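Local coordinates for protein anaphase-promoting complex subunit CUT9 (Schizosaccharomyces pombe, PDB 2XPI) that serves as a TPR-repeat subunit of the anaphase-promoting complex, the E3 ubiquitin ligase that controls progression through mitosis and G1, at residues Q438-H441 against L442-L445. Numbering follows the deposited sequence.
Sequences QGTH and LPYL
His-441 and Leu-442 meet where the loop following helix 423-435 turns into helix 442-454, the first helix of the eleventh tetratricopeptide repeat. Across the junction runs one backbone hydrogen bond of the i to i+4 kind: the amide of Leu-445 donates to the carbonyl O of His-441 (N to O 3.2 Å). The bond closes the first turn of the helix on His-441.

Van der Waals and CH-pi contacts centre on the imidazole. CG of His-441 sits between the backbone N and the carbonyl carbon (chi1 81°), which swings the ring alongside the Leu-442 side chain, both pointing the same way. Leu-442 CG lies over the ring face in a CH-pi contact, 4.1 Å from the centroid, and its CD2 comes 3.7 Å from NE2 of His-441. Leu-445 CD1 approaches the ring obliquely, 4.3 Å from CD2 of His-441.

NE2 of this buried histidine is hydrogen-bonded to OD2 of Asp-474, while Phe-471 meets the ring with its plane inclined. Loop and helix start are thereby tied to the connection between helices 457-470 and 475-487. An alanine in place of His-441 would probably leave the Asp-474 carboxylate without this mate and open a gap beside Leu-442. Leu-442 and Pro-443 also pack against apolar side chains of the chain of another protein.

Contacts nearer the loop's start are slighter. Gln-438 NE2 comes only within 4.1 Å of the Tyr-444 hydroxyl, amide and ring planes 44° apart. Thr-440 crosses Pro-443 at about a right angle, its OG1 resting 3.4 Å from CD of the proline ring.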
loop_
_atom_site.group_PDB
_atom_site.type_symbol
_atom_site.label_atom_id
_atom_site.label_comp_id
_atom_site.label_asym_id
_atom_site.label_seq_id
_atom_site.Cartn_x
_atom_site.Cartn_y
_atom_site.Cartn_z
ATOM N N GLN A 438 10.230 22.664 -22.320
ATOM C CA GLN A 438 10.725 22.919 -23.663
ATOM C C GLN A 438 9.613 23.261 -24.637
ATOM O O GLN A 438 8.508 22.748 -24.533
ATOM C CB GLN A 438 11.561 21.759 -24.179
ATOM C CG GLN A 438 12.634 22.188 -25.147
ATOM C CD GLN A 438 13.690 23.055 -24.499
ATOM O OE1 GLN A 438 14.831 22.638 -24.337
ATOM N NE2 GLN A 438 13.315 24.271 -24.130
ATOM N N GLY A 439 9.929 24.139 -25.585
ATOM C CA GLY A 439 8.959 24.646 -26.526
ATOM C C GLY A 439 8.166 25.815 -25.994
ATOM O O GLY A 439 7.187 26.209 -26.583
ATOM N N THR A 440 8.588 26.376 -24.874
ATOM C CA THR A 440 7.898 27.525 -24.315
ATOM C C THR A 440 8.889 28.645 -24.158
ATOM O O THR A 440 10.077 28.410 -24.106
ATOM C CB THR A 440 7.170 27.196 -23.022
ATOM O OG1 THR A 440 7.901 27.692 -21.907
ATOM C CG2 THR A 440 7.023 25.725 -22.891
ATOM N N HIS A 441 8.394 29.868 -24.143
ATOM C CA HIS A 441 9.265 31.030 -24.286
ATOM C C HIS A 441 9.757 31.611 -22.965
ATOM O O HIS A 441 10.721 32.373 -22.946
ATOM C CB HIS A 441 8.560 32.122 -25.071
ATOM C CG HIS A 441 7.619 32.934 -24.246
ATOM N ND1 HIS A 441 6.467 32.411 -23.705
ATOM C CD2 HIS A 441 7.663 34.232 -23.862
ATOM C CE1 HIS A 441 5.840 33.352 -23.018
ATOM N NE2 HIS A 441 6.549 34.464 -23.094
ATOM N N LEU A 442 9.120 31.237 -21.867
ATOM C CA LEU A 442 9.443 31.830 -20.584
ATOM C C LEU A 442 10.825 31.506 -20.007
ATOM O O LEU A 442 11.501 32.397 -19.538
ATOM C CB LEU A 442 8.354 31.525 -19.564
ATOM C CG LEU A 442 7.086 32.360 -19.695
ATOM C CD1 LEU A 442 6.109 31.950 -18.635
ATOM C CD2 LEU A 442 7.402 33.830 -19.568
ATOM N N PRO A 443 11.248 30.233 -20.012
ATOM C CA PRO A 443 12.617 29.966 -19.540
ATOM C C PRO A 443 13.732 30.761 -20.225
ATOM O O PRO A 443 14.619 31.198 -19.514
ATOM C CB PRO A 443 12.777 28.471 -19.787
ATOM C CG PRO A 443 11.381 27.938 -19.538
ATOM C CD PRO A 443 10.492 28.985 -20.217
ATOM N N TYR A 444 13.700 30.964 -21.539
ATOM C CA TYR A 444 14.699 31.808 -22.218
ATOM C C TYR A 444 14.544 33.279 -21.854
ATOM O O TYR A 444 15.522 34.030 -21.831
ATOM C CB TYR A 444 14.571 31.716 -23.730
ATOM C CG TYR A 444 14.976 30.384 -24.287
ATOM C CD1 TYR A 444 15.768 29.526 -23.562
ATOM C CD2 TYR A 444 14.557 29.989 -25.538
ATOM C CE1 TYR A 444 16.131 28.325 -24.059
ATOM C CE2 TYR A 444 14.914 28.786 -26.050
ATOM C CZ TYR A 444 15.704 27.954 -25.312
ATOM O OH TYR A 444 16.056 26.728 -25.832
ATOM N N LEU A 445 13.303 33.686 -21.618
ATOM C CA LEU A 445 13.018 35.002 -21.098
ATOM C C LEU A 445 13.813 35.214 -19.819
ATOM O O LEU A 445 14.572 36.181 -19.686
ATOM C CB LEU A 445 11.536 35.125 -20.785
ATOM C CG LEU A 445 10.975 36.502 -21.074
ATOM C CD1 LEU A 445 9.487 36.571 -20.778
ATOM C CD2 LEU A 445 11.759 37.524 -20.282
#